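Local coordinates for protein NAD-dependent epimerase/dehydratase (Methanobrevibacter ruminantium, PDB 6DNT) that probably interconverts UDP-N-acetylglucosamine and its 4-epimer with the help of bound NAD, and here holds UDP-N-acetylmuramic acid in its sugar-nucleotide site, at residues E89-A94 against H108-A113; T63-L68 against E97-D102; K135-C140 against V148-S153. All blocks are in the same frame, centred on the assembly; numbering follows the deposited sequence. Where two conformers were deposited one is given.

Interaction 1: E89-A94 against H108-A113; sequences EDLMDA and HLAALA. With NAD (nicotinamide-adenine-dinucleotide), chain B; EDO (1,2-ethanediol), chain H.
One methyl of L91 carries the direct contact: CD1 lies 3.6 Å from CE1 of the H108 imidazole, approaching the ring at a slant, and 4.0 Å from CB of A110. All three residues are buried. The extended chi2 of L91 (179°) points CD1, rather than CD2, at H108 and A110. H108 reaches it because its CG stands opposite the backbone N (chi1 180°), and the ring's rotation is fixed from outside by T42 OG1 at ND1 and S133 OG at NE2.

Elsewhere the two loops are bridged by the adenine of NAD, in the dinucleotide-binding manner of a Rossmann fold. L91 N donates a nearly straight bond of 2.9 Å to N1A of NAD (166°), while N6A of NAD gives a hydrogen to D90 OD1 at 3.0 Å. The same OD1 closes an Asx turn, taking the amide of M92 on the lone pair that faces away from OD2; the carboxylate is thus held by both its own loop and the cofactor. Over one face of the base, CB of A110 packs 3.6 Å from C4A of NAD. Toward solvent the arrangement loosens: D93 is exposed and its two oxygens bind the hydroxyls of a 1,2-ethanediol, probably from the crystallisation liquor.

The loops follow the parallel strands 84-87 and 105-108. L91 also packs on T42 of strand 38-42 and on L96 of helix 96-99, whereas H108 rests on L136 of helix 122-142.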
loop_
_atom_site.group_PDB
_atom_site.type_symbol
_atom_site.label_atom_id
_atom_site.label_comp_id
_atom_site.label_asym_id
_atom_site.label_seq_id
_atom_site.Cartn_x
_atom_site.Cartn_y
_atom_site.Cartn_z
ATOM N N GLU A 89 22.294 12.722 -3.607
ATOM C CA GLU A 89 21.464 12.376 -4.731
ATOM C C GLU A 89 20.089 11.917 -4.270
ATOM O O GLU A 89 19.939 11.379 -3.169
ATOM C CB GLU A 89 22.156 11.251 -5.507
ATOM C CG GLU A 89 21.641 11.031 -6.905
ATOM C CD GLU A 89 22.541 10.129 -7.730
ATOM O OE1 GLU A 89 23.429 9.459 -7.151
ATOM O OE2 GLU A 89 22.334 10.074 -8.967
ATOM N N ASP A 90 19.097 12.163 -5.117
ATOM C CA ASP A 90 17.756 11.638 -4.905
ATOM C C ASP A 90 17.768 10.124 -5.115
ATOM O O ASP A 90 18.376 9.636 -6.086
ATOM C CB ASP A 90 16.783 12.287 -5.896
ATOM C CG ASP A 90 15.332 12.160 -5.454
ATOM O OD1 ASP A 90 14.821 11.027 -5.315
ATOM O OD2 ASP A 90 14.722 13.216 -5.185
ATOM N N LEU A 91 17.089 9.369 -4.246
ATOM C CA LEU A 91 16.967 7.923 -4.454
ATOM C C LEU A 91 16.401 7.561 -5.826
ATOM O O LEU A 91 16.738 6.504 -6.352
ATOM C CB LEU A 91 16.089 7.256 -3.390
ATOM C CG LEU A 91 16.705 7.017 -2.020
ATOM C CD1 LEU A 91 15.646 6.374 -1.135
ATOM C CD2 LEU A 91 17.943 6.143 -2.038
ATOM N N MET A 92 15.544 8.415 -6.388
ATOM C CA MET A 92 14.949 8.156 -7.708
ATOM C C MET A 92 15.937 8.212 -8.857
ATOM O O MET A 92 15.677 7.619 -9.905
ATOM C CB MET A 92 13.810 9.139 -7.999
ATOM C CG MET A 92 12.554 8.838 -7.212
ATOM S SD MET A 92 11.824 7.245 -7.678
ATOM C CE MET A 92 11.208 7.651 -9.303
ATOM N N ASP A 93 17.038 8.934 -8.667
ATOM C CA ASP A 93 18.090 9.084 -9.688
ATOM C C ASP A 93 19.309 8.190 -9.474
ATOM O O ASP A 93 20.040 7.891 -10.436
ATOM C CB ASP A 93 18.573 10.536 -9.719
ATOM C CG ASP A 93 17.468 11.521 -10.031
ATOM O OD1 ASP A 93 16.532 11.181 -10.784
ATOM O OD2 ASP A 93 17.547 12.658 -9.529
ATOM N N ALA A 94 19.545 7.772 -8.233
ATOM C CA ALA A 94 20.767 7.070 -7.873
ATOM C C ALA A 94 20.836 5.692 -8.505
ATOM O O ALA A 94 19.814 5.040 -8.712
ATOM C CB ALA A 94 20.870 6.944 -6.363
ATOM N N HIS A 108 16.495 2.354 5.693
ATOM C CA HIS A 108 15.784 3.239 4.794
ATOM C C HIS A 108 14.971 4.266 5.582
ATOM O O HIS A 108 13.858 3.981 6.020
ATOM C CB HIS A 108 14.903 2.441 3.833
ATOM C CG HIS A 108 14.133 3.280 2.879
ATOM N ND1 HIS A 108 14.633 4.435 2.322
ATOM C CD2 HIS A 108 12.893 3.117 2.353
ATOM C CE1 HIS A 108 13.732 4.958 1.519
ATOM N NE2 HIS A 108 12.669 4.175 1.516
ATOM N N LEU A 109 15.547 5.453 5.744
ATOM C CA LEU A 109 14.871 6.580 6.427
ATOM C C LEU A 109 14.488 7.710 5.498
ATOM O O LEU A 109 13.702 8.567 5.899
ATOM C CB LEU A 109 15.746 7.131 7.554
ATOM C CG LEU A 109 16.124 6.082 8.592
ATOM C CD1 LEU A 109 17.583 5.668 8.446
ATOM C CD2 LEU A 109 15.854 6.592 10.004
ATOM N N ALA A 110 15.024 7.740 4.267
ATOM C CA ALA A 110 14.697 8.822 3.342
ATOM C C ALA A 110 13.207 8.764 3.022
ATOM O O ALA A 110 12.691 7.697 2.713
ATOM C CB ALA A 110 15.528 8.742 2.054
ATOM N N ALA A 111 12.538 9.909 3.135
ATOM C CA ALA A 111 11.108 10.044 2.849
ATOM C C ALA A 111 10.768 11.517 2.891
ATOM O O ALA A 111 11.514 12.294 3.495
ATOM C CB ALA A 111 10.281 9.314 3.888
ATOM N N LEU A 112 9.672 11.901 2.242
ATOM C CA LEU A 112 9.027 13.180 2.555
ATOM C C LEU A 112 8.098 12.904 3.727
ATOM O O LEU A 112 7.025 12.311 3.576
ATOM C CB LEU A 112 8.307 13.754 1.358
ATOM C CG LEU A 112 9.208 14.199 0.203
ATOM C CD1 LEU A 112 8.364 14.736 -0.926
ATOM C CD2 LEU A 112 10.236 15.233 0.651
ATOM N N ALA A 113 8.580 13.264 4.910
ATOM C CA ALA A 113 8.008 12.837 6.171
ATOM C C ALA A 113 7.067 13.923 6.660
ATOM O O ALA A 113 7.406 14.700 7.565
ATOM C CB ALA A 113 9.125 12.581 7.176
HETATM P PA NAD B . 13.953 14.038 7.994
HETATM O O1A NAD B . 14.818 14.733 9.002
HETATM O O2A NAD B . 13.240 14.863 6.980
HETATM O O5B NAD B . 14.896 12.951 7.268
HETATM C C5B NAD B . 14.619 12.485 5.949
HETATM C C4B NAD B . 15.928 12.577 5.192
HETATM O O4B NAD B . 15.734 12.015 3.892
HETATM C C3B NAD B . 16.392 14.014 4.980
HETATM O O3B NAD B . 17.760 14.112 5.352
HETATM C C2B NAD B . 16.147 14.300 3.508
HETATM O O2B NAD B . 17.059 15.223 2.889
HETATM C C1B NAD B . 16.230 12.912 2.903
HETATM N N9A NAD B . 15.407 12.664 1.712
HETATM C C8A NAD B . 14.078 12.892 1.562
HETATM N N7A NAD B . 13.651 12.469 0.346
HETATM C C5A NAD B . 14.728 11.919 -0.279
HETATM C C6A NAD B . 14.981 11.280 -1.579
HETATM N N6A NAD B . 13.982 11.136 -2.463
HETATM N N1A NAD B . 16.256 10.852 -1.840
HETATM C C2A NAD B . 17.255 10.999 -0.952
HETATM N N3A NAD B . 17.095 11.575 0.263
HETATM C C4A NAD B . 15.865 12.040 0.626
HETATM O O3 NAD B . 12.872 13.113 8.748
HETATM P PN NAD B . 13.045 12.202 10.032
HETATM O O1N NAD B . 14.485 11.916 10.336
HETATM O O2N NAD B . 12.152 12.734 11.120
HETATM O O5D NAD B . 12.338 10.873 9.486
HETATM C C5D NAD B . 13.136 9.743 9.114
HETATM C C4D NAD B . 12.193 8.586 8.796
HETATM O O4D NAD B . 11.441 8.257 9.967
HETATM C C3D NAD B . 11.189 8.916 7.698
HETATM O O3D NAD B . 10.948 7.763 6.873
HETATM C C2D NAD B . 9.945 9.278 8.473
HETATM O O2D NAD B . 8.767 9.106 7.696
HETATM C C1D NAD B . 10.043 8.332 9.648
HETATM N N1N NAD B . 9.293 8.737 10.841
HETATM C C2N NAD B . 9.644 9.822 11.554
HETATM C C3N NAD B . 8.934 10.183 12.694
HETATM C C7N NAD B . 9.268 11.397 13.531
HETATM O O7N NAD B . 8.583 11.626 14.521
HETATM N N7N NAD B . 10.252 12.226 13.197
HETATM C C4N NAD B . 7.860 9.375 13.080
HETATM C C5N NAD B . 7.507 8.268 12.328
HETATM C C6N NAD B . 8.237 7.973 11.194
HETATM C C1 EDO H . 13.193 13.136 -10.316
HETATM O O1 EDO H . 13.829 12.065 -11.023
HETATM C C2 EDO H . 13.897 13.332 -8.982
HETATM O O2 EDO H . 15.067 14.141 -9.165
#

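Interaction 2: T63-L68 against E97-D102. With NAD (nicotinamide-adenine-dinucleotide), chain B.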
loop_
_atom_site.group_PDB
_atom_site.type_symbol
_atom_site.label_atom_id
_atom_site.label_comp_id
_atom_site.label_asym_id
_atom_site.label_seq_id
_atom_site.Cartn_x
_atom_site.Cartn_y
_atom_site.Cartn_z
ATOM N N THR A 63 27.604 4.379 3.968
ATOM C CA THR A 63 27.292 5.185 2.806
ATOM C C THR A 63 25.931 5.819 3.047
ATOM O O THR A 63 24.942 5.115 3.206
ATOM C CB THR A 63 27.239 4.338 1.530
ATOM O OG1 THR A 63 28.559 3.844 1.239
ATOM C CG2 THR A 63 26.747 5.135 0.351
ATOM N N ILE A 64 25.911 7.140 3.093
ATOM C CA ILE A 64 24.668 7.896 3.180
ATOM C C ILE A 64 24.206 8.232 1.775
ATOM O O ILE A 64 25.008 8.689 0.954
ATOM C CB ILE A 64 24.865 9.190 3.981
ATOM C CG1 ILE A 64 25.156 8.854 5.444
ATOM C CG2 ILE A 64 23.646 10.112 3.846
ATOM C CD1 ILE A 64 25.502 10.087 6.266
ATOM N N ILE A 65 22.911 8.031 1.492
ATOM C CA ILE A 65 22.293 8.610 0.290
ATOM C C ILE A 65 21.263 9.626 0.762
ATOM O O ILE A 65 20.327 9.268 1.469
ATOM C CB ILE A 65 21.608 7.559 -0.615
ATOM C CG1 ILE A 65 22.553 6.385 -0.924
ATOM C CG2 ILE A 65 21.139 8.227 -1.900
ATOM C CD1 ILE A 65 21.878 5.193 -1.579
ATOM N N ASP A 66 21.434 10.887 0.380
ATOM C CA ASP A 66 20.558 11.943 0.883
ATOM C C ASP A 66 20.582 13.093 -0.093
ATOM O O ASP A 66 21.660 13.527 -0.506
ATOM C CB ASP A 66 21.043 12.385 2.263
ATOM C CG ASP A 66 19.989 13.131 3.052
ATOM O OD1 ASP A 66 19.529 14.179 2.589
ATOM O OD2 ASP A 66 19.639 12.658 4.151
ATOM N N ASN A 67 19.405 13.607 -0.462
ATOM C CA ASN A 67 19.343 14.713 -1.407
ATOM C C ASN A 67 19.319 16.119 -0.768
ATOM O O ASN A 67 19.122 17.097 -1.493
ATOM C CB ASN A 67 18.161 14.549 -2.369
ATOM C CG ASN A 67 16.804 14.677 -1.688
ATOM O OD1 ASN A 67 16.709 14.876 -0.471
ATOM N ND2 ASN A 67 15.750 14.539 -2.477
ATOM N N LEU A 68 19.499 16.196 0.554
ATOM C CA LEU A 68 19.494 17.451 1.316
ATOM C C LEU A 68 18.179 18.234 1.253
ATOM O O LEU A 68 18.167 19.424 1.582
ATOM C CB LEU A 68 20.646 18.372 0.888
ATOM C CG LEU A 68 22.050 17.820 1.040
ATOM C CD1 LEU A 68 23.030 18.727 0.314
ATOM C CD2 LEU A 68 22.402 17.718 2.517
ATOM N N GLU A 97 21.357 -0.110 -7.769
ATOM C CA GLU A 97 21.852 -1.453 -8.080
ATOM C C GLU A 97 23.366 -1.504 -7.851
ATOM O O GLU A 97 23.864 -2.441 -7.225
ATOM C CB GLU A 97 21.514 -1.883 -9.513
ATOM C CG GLU A 97 20.033 -1.863 -9.900
ATOM C CD GLU A 97 19.156 -2.927 -9.247
ATOM O OE1 GLU A 97 17.918 -2.705 -9.217
ATOM O OE2 GLU A 97 19.669 -3.982 -8.805
ATOM N N LYS A 98 24.075 -0.469 -8.305
ATOM C CA LYS A 98 25.539 -0.361 -8.113
ATOM C C LYS A 98 25.943 -0.026 -6.674
ATOM O O LYS A 98 26.823 -0.664 -6.104
ATOM C CB LYS A 98 26.086 0.703 -9.070
ATOM C CG LYS A 98 27.599 0.838 -9.125
ATOM C CD LYS A 98 27.991 2.062 -9.948
ATOM C CE LYS A 98 29.494 2.260 -9.981
ATOM N NZ LYS A 98 30.167 1.212 -10.792
ATOM N N ILE A 99 25.283 0.958 -6.071
ATOM C CA ILE A 99 25.627 1.398 -4.713
ATOM C C ILE A 99 25.458 0.273 -3.686
ATOM O O ILE A 99 26.266 0.133 -2.775
ATOM C CB ILE A 99 24.811 2.650 -4.297
ATOM C CG1 ILE A 99 25.138 3.843 -5.208
ATOM C CG2 ILE A 99 25.065 3.035 -2.835
ATOM C CD1 ILE A 99 24.052 4.897 -5.248
ATOM N N LEU A 100 24.436 -0.564 -3.862
ATOM C CA LEU A 100 24.175 -1.624 -2.897
ATOM C C LEU A 100 25.011 -2.900 -3.091
ATOM O O LEU A 100 24.893 -3.820 -2.280
ATOM C CB LEU A 100 22.678 -1.956 -2.836
ATOM C CG LEU A 100 21.850 -1.102 -1.869
ATOM C CD1 LEU A 100 21.984 0.392 -2.125
ATOM C CD2 LEU A 100 20.402 -1.545 -1.980
ATOM N N LYS A 101 25.860 -2.960 -4.123
ATOM C CA LYS A 101 26.740 -4.131 -4.317
ATOM C C LYS A 101 27.655 -4.276 -3.109
ATOM O O LYS A 101 28.266 -3.306 -2.676
ATOM C CB LYS A 101 27.583 -3.996 -5.592
ATOM C CG LYS A 101 28.402 -5.243 -5.934
ATOM C CD LYS A 101 29.303 -5.028 -7.151
ATOM C CE LYS A 101 30.759 -4.784 -6.776
ATOM N NZ LYS A 101 31.600 -4.549 -7.984
ATOM N N ASP A 102 27.704 -5.475 -2.543
ATOM C CA ASP A 102 28.575 -5.789 -1.400
ATOM C C ASP A 102 28.268 -5.009 -0.107
ATOM O O ASP A 102 29.105 -4.941 0.798
ATOM C CB ASP A 102 30.064 -5.638 -1.783
ATOM C CG ASP A 102 30.474 -6.544 -2.949
ATOM O OD1 ASP A 102 30.054 -7.724 -2.985
ATOM O OD2 ASP A 102 31.227 -6.069 -3.824
HETATM P PA NAD B . 13.953 14.038 7.994
HETATM O O1A NAD B . 14.818 14.733 9.002
HETATM O O2A NAD B . 13.240 14.863 6.980
HETATM O O5B NAD B . 14.896 12.951 7.268
HETATM C C5B NAD B . 14.619 12.485 5.949
HETATM C C4B NAD B . 15.928 12.577 5.192
HETATM O O4B NAD B . 15.734 12.015 3.892
HETATM C C3B NAD B . 16.392 14.014 4.980
HETATM O O3B NAD B . 17.760 14.112 5.352
HETATM C C2B NAD B . 16.147 14.300 3.508
HETATM O O2B NAD B . 17.059 15.223 2.889
HETATM C C1B NAD B . 16.230 12.912 2.903
HETATM N N9A NAD B . 15.407 12.664 1.712
HETATM C C8A NAD B . 14.078 12.892 1.562
HETATM N N7A NAD B . 13.651 12.469 0.346
HETATM C C5A NAD B . 14.728 11.919 -0.279
HETATM C C6A NAD B . 14.981 11.280 -1.579
HETATM N N6A NAD B . 13.982 11.136 -2.463
HETATM N N1A NAD B . 16.256 10.852 -1.840
HETATM C C2A NAD B . 17.255 10.999 -0.952
HETATM N N3A NAD B . 17.095 11.575 0.263
HETATM C C4A NAD B . 15.865 12.040 0.626
HETATM O O3 NAD B . 12.872 13.113 8.748
HETATM P PN NAD B . 13.045 12.202 10.032
HETATM O O1N NAD B . 14.485 11.916 10.336
HETATM O O2N NAD B . 12.152 12.734 11.120
HETATM O O5D NAD B . 12.338 10.873 9.486
HETATM C C5D NAD B . 13.136 9.743 9.114
HETATM C C4D NAD B . 12.193 8.586 8.796
HETATM O O4D NAD B . 11.441 8.257 9.967
HETATM C C3D NAD B . 11.189 8.916 7.698
HETATM O O3D NAD B . 10.948 7.763 6.873
HETATM C C2D NAD B . 9.945 9.278 8.473
HETATM O O2D NAD B . 8.767 9.106 7.696
HETATM C C1D NAD B . 10.043 8.332 9.648
HETATM N N1N NAD B . 9.293 8.737 10.841
HETATM C C2N NAD B . 9.644 9.822 11.554
HETATM C C3N NAD B . 8.934 10.183 12.694
HETATM C C7N NAD B . 9.268 11.397 13.531
HETATM O O7N NAD B . 8.583 11.626 14.521
HETATM N N7N NAD B . 10.252 12.226 13.197
HETATM C C4N NAD B . 7.860 9.375 13.080
HETATM C C5N NAD B . 7.507 8.268 12.328
HETATM C C6N NAD B . 8.237 7.973 11.194
#
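Strand 63-65 passes the end of the short helix 97-99 with no backbone bond between them, the closest CA atoms, those of T63 and I99, standing 8.6 Å apart. A single branch of I99 does the touching. Its CG2 methyl, placed opposite the backbone N by a chi1 of -63°, lies 4.0 Å from CD1 of I65 and 4.2 Å from CG2 of T63. I65 and I99 meet tip to tip, since the extended chi2 of I65 (169°) sends CD1 out toward the helix; T63 comes at a slant, with CG2 rather than the hydroxyl turned to the isoleucine. The contact is wholly apolar and small. L100 extends the same apolar layer, packing on V40 of strand 38-42 and on A139 and C140 of helix 122-142, and I99 itself also rests on I87 of strand 84-87.

Strand 61-65 is the second parallel strand of the Rossmann fold, hydrogen-bonded to strand 38-42 on one edge and to strand 84-87 on the other. Next to I65 along the chain, D66 acts as the acidic residue that such NAD-binding folds commonly use to hold the adenosine ribose. OD1 of D66 accepts from O2B of NAD and OD2 of D66 from O3B of NAD, both at 2.7 Å. The carboxylate is steadied by an Asx turn, in which L68 N gives a 2.9 Å bond to D66 OD1, and by the amide of L45 at OD2. The amide group of N67 lies against the adenine, its OD1 3.2 Å from C4A of NAD and hydrogen-bonded to S69 OG.

Interaction 3: K135-C140 against V148-S153. With NAD (nicotinamide-adenine-dinucleotide), chain B.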
loop_
_atom_site.group_PDB
_atom_site.type_symbol
_atom_site.label_atom_id
_atom_site.label_comp_id
_atom_site.label_asym_id
_atom_site.label_seq_id
_atom_site.Cartn_x
_atom_site.Cartn_y
_atom_site.Cartn_z
ATOM N N LYS A 135 12.228 1.202 -5.661
ATOM C CA LYS A 135 13.507 1.121 -6.390
ATOM C C LYS A 135 14.619 0.629 -5.477
ATOM O O LYS A 135 15.458 -0.185 -5.885
ATOM C CB LYS A 135 13.893 2.463 -7.023
ATOM C CG LYS A 135 13.085 2.830 -8.249
ATOM C CD LYS A 135 13.648 4.091 -8.893
ATOM C CE LYS A 135 13.018 4.408 -10.241
ATOM N NZ LYS A 135 13.673 5.596 -10.877
ATOM N N LEU A 136 14.617 1.098 -4.233
ATOM C CA LEU A 136 15.595 0.655 -3.264
ATOM C C LEU A 136 15.436 -0.830 -2.936
ATOM O O LEU A 136 16.418 -1.587 -2.904
ATOM C CB LEU A 136 15.531 1.513 -1.988
ATOM C CG LEU A 136 16.495 1.169 -0.852
ATOM C CD1 LEU A 136 17.928 1.507 -1.228
ATOM C CD2 LEU A 136 16.051 1.893 0.422
ATOM N N PHE A 137 14.195 -1.257 -2.708
ATOM C CA PHE A 137 13.932 -2.640 -2.336
ATOM C C PHE A 137 14.301 -3.603 -3.476
ATOM O O PHE A 137 14.766 -4.722 -3.211
ATOM C CB PHE A 137 12.474 -2.857 -1.922
ATOM C CG PHE A 137 12.001 -2.002 -0.758
ATOM C CD1 PHE A 137 12.880 -1.409 0.148
ATOM C CD2 PHE A 137 10.629 -1.808 -0.576
ATOM C CE1 PHE A 137 12.384 -0.631 1.189
ATOM C CE2 PHE A 137 10.142 -1.054 0.473
ATOM C CZ PHE A 137 11.022 -0.469 1.355
ATOM N N ILE A 138 14.107 -3.169 -4.723
ATOM C CA ILE A 138 14.520 -3.974 -5.890
ATOM C C ILE A 138 16.041 -4.146 -5.891
ATOM O O ILE A 138 16.560 -5.255 -6.030
ATOM C CB ILE A 138 14.024 -3.344 -7.210
ATOM C CG1 ILE A 138 12.491 -3.460 -7.305
ATOM C CG2 ILE A 138 14.686 -4.019 -8.411
ATOM C CD1 ILE A 138 11.865 -2.537 -8.342
ATOM N N ALA A 139 16.756 -3.045 -5.695
ATOM C CA ALA A 139 18.210 -3.118 -5.577
ATOM C C ALA A 139 18.659 -3.946 -4.370
ATOM O O ALA A 139 19.698 -4.594 -4.442
ATOM C CB ALA A 139 18.807 -1.724 -5.524
ATOM N N CYS A 140 17.903 -3.929 -3.262
ATOM C CA CYS A 140 18.229 -4.760 -2.100
ATOM C C CYS A 140 18.167 -6.242 -2.455
ATOM O O CYS A 140 19.114 -6.991 -2.175
ATOM C CB CYS A 140 17.294 -4.505 -0.921
ATOM S SG CYS A 140 17.531 -2.912 -0.092
ATOM N N VAL A 148 16.902 -5.240 5.369
ATOM C CA VAL A 148 16.435 -3.867 5.190
ATOM C C VAL A 148 15.737 -3.439 6.483
ATOM O O VAL A 148 14.913 -4.199 6.990
ATOM C CB VAL A 148 15.410 -3.795 4.044
ATOM C CG1 VAL A 148 14.763 -2.414 3.987
ATOM C CG2 VAL A 148 16.055 -4.172 2.713
ATOM N N ILE A 149 16.048 -2.259 7.028
ATOM C CA ILE A 149 15.378 -1.788 8.228
ATOM C C ILE A 149 14.642 -0.546 7.745
ATOM O O ILE A 149 15.279 0.426 7.361
ATOM C CB ILE A 149 16.363 -1.503 9.369
ATOM C CG1 ILE A 149 17.259 -2.735 9.651
ATOM C CG2 ILE A 149 15.577 -1.116 10.617
ATOM C CD1 ILE A 149 18.470 -2.869 8.741
ATOM N N PHE A 150 13.311 -0.611 7.736
ATOM C CA PHE A 150 12.463 0.433 7.151
ATOM C C PHE A 150 11.782 1.267 8.236
ATOM O O PHE A 150 11.242 0.716 9.176
ATOM C CB PHE A 150 11.381 -0.201 6.270
ATOM C CG PHE A 150 10.394 0.791 5.721
ATOM C CD1 PHE A 150 10.813 1.825 4.900
ATOM C CD2 PHE A 150 9.044 0.719 6.059
ATOM C CE1 PHE A 150 9.915 2.762 4.418
ATOM C CE2 PHE A 150 8.142 1.656 5.575
ATOM C CZ PHE A 150 8.570 2.673 4.756
ATOM N N SER A 151 11.811 2.590 8.067
ATOM C CA SER A 151 11.173 3.532 8.979
ATOM C C SER A 151 9.717 3.736 8.571
ATOM O O SER A 151 9.437 4.416 7.597
ATOM C CB SER A 151 11.894 4.882 8.929
ATOM O OG SER A 151 13.193 4.763 9.445
ATOM N N SER A 152 8.812 3.111 9.308
ATOM C CA SER A 152 7.373 3.305 9.141
ATOM C C SER A 152 6.879 4.205 10.264
ATOM O O SER A 152 7.686 4.869 10.920
ATOM C CB SER A 152 6.650 1.959 9.129
ATOM O OG SER A 152 5.309 2.146 8.744
ATOM N N SER A 153 5.569 4.242 10.486
ATOM C CA SER A 153 4.979 5.220 11.388
ATOM C C SER A 153 3.700 4.693 11.985
ATOM O O SER A 153 2.933 4.013 11.306
ATOM C CB SER A 153 4.645 6.500 10.602
ATOM O OG SER A 153 3.960 7.417 11.426
HETATM P PA NAD B . 13.953 14.038 7.994
HETATM O O1A NAD B . 14.818 14.733 9.002
HETATM O O2A NAD B . 13.240 14.863 6.980
HETATM O O5B NAD B . 14.896 12.951 7.268
HETATM C C5B NAD B . 14.619 12.485 5.949
HETATM C C4B NAD B . 15.928 12.577 5.192
HETATM O O4B NAD B . 15.734 12.015 3.892
HETATM C C3B NAD B . 16.392 14.014 4.980
HETATM O O3B NAD B . 17.760 14.112 5.352
HETATM C C2B NAD B . 16.147 14.300 3.508
HETATM O O2B NAD B . 17.059 15.223 2.889
HETATM C C1B NAD B . 16.230 12.912 2.903
HETATM N N9A NAD B . 15.407 12.664 1.712
HETATM C C8A NAD B . 14.078 12.892 1.562
HETATM N N7A NAD B . 13.651 12.469 0.346
HETATM C C5A NAD B . 14.728 11.919 -0.279
HETATM C C6A NAD B . 14.981 11.280 -1.579
HETATM N N6A NAD B . 13.982 11.136 -2.463
HETATM N N1A NAD B . 16.256 10.852 -1.840
HETATM C C2A NAD B . 17.255 10.999 -0.952
HETATM N N3A NAD B . 17.095 11.575 0.263
HETATM C C4A NAD B . 15.865 12.040 0.626
HETATM O O3 NAD B . 12.872 13.113 8.748
HETATM P PN NAD B . 13.045 12.202 10.032
HETATM O O1N NAD B . 14.485 11.916 10.336
HETATM O O2N NAD B . 12.152 12.734 11.120
HETATM O O5D NAD B . 12.338 10.873 9.486
HETATM C C5D NAD B . 13.136 9.743 9.114
HETATM C C4D NAD B . 12.193 8.586 8.796
HETATM O O4D NAD B . 11.441 8.257 9.967
HETATM C C3D NAD B . 11.189 8.916 7.698
HETATM O O3D NAD B . 10.948 7.763 6.873
HETATM C C2D NAD B . 9.945 9.278 8.473
HETATM O O2D NAD B . 8.767 9.106 7.696
HETATM C C1D NAD B . 10.043 8.332 9.648
HETATM N N1N NAD B . 9.293 8.737 10.841
HETATM C C2N NAD B . 9.644 9.822 11.554
HETATM C C3N NAD B . 8.934 10.183 12.694
HETATM C C7N NAD B . 9.268 11.397 13.531
HETATM O O7N NAD B . 8.583 11.626 14.521
HETATM N N7N NAD B . 10.252 12.226 13.197
HETATM C C4N NAD B . 7.860 9.375 13.080
HETATM C C5N NAD B . 7.507 8.268 12.328
HETATM C C6N NAD B . 8.237 7.973 11.194
#
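Ring contacts centre on F137, whose CZ comes 4.2 Å from CD1 of F150; that atom lies at the edge of the F137 ring, near its plane. F137 CE1 meets a methyl of V148, CG1, at 4.1 Å in apolar packing, the two side chains crossing at about a right angle.

Sulfur-to-methyl packing joins C140 to V148. The CA atoms of these two residues, the nearest pair across the contact, are 7.6 Å apart. SG lies 3.4 Å from CG2 of V148, but this belongs to one of two deposited conformers of the valine and its closeness is doubtful. In this conformer the isopropyl fork is shared, one branch to the cysteine and one to the phenylalanine. No hydrogen bond links helix and strand; the face between them is buried and apolar.

The cofactor and the sugar nucleotide are met at the end of the strand: S152 O approaches C6N of NAD at 3.2 Å, and S153 OG is hydrogen-bonded to O4 of the UDP-N-acetylmuramic acid.

Helix and strand run antiparallel (168°), their axes 11.0 Å apart, as expected for a helix leading back into a parallel sheet. Strand 147-153 lies between strands 105-108 and 199-208; F137 and F150 both pack on L188 of helix 176-195, and L136 and C140 on V106.

How the interactions relate
The three contacts share one Rossmann sheet and its bound NAD. Interactions 1 and 2 have centres 10 Å apart and join beside the adenine, where N67 ND2 lies 3.2 Å from D90 OD2, probably hydrogen-bonded. Interaction 1 meets interaction 3, again 10 Å away between centres, through neighbouring strands, where H108 N is 2.8 Å from I149 O, and separately through loop and helix, where M92 O is 3.0 Å from K135 NZ; both are probable hydrogen bonds. Between interactions 2 and 3, L100 CD2 approaches C140 N at 3.7 Å. Residues of interactions 1 and 2 hold the adenosine end, while the strand end in interaction 3 reaches the nicotinamide and, through S153, the UDP-sugar.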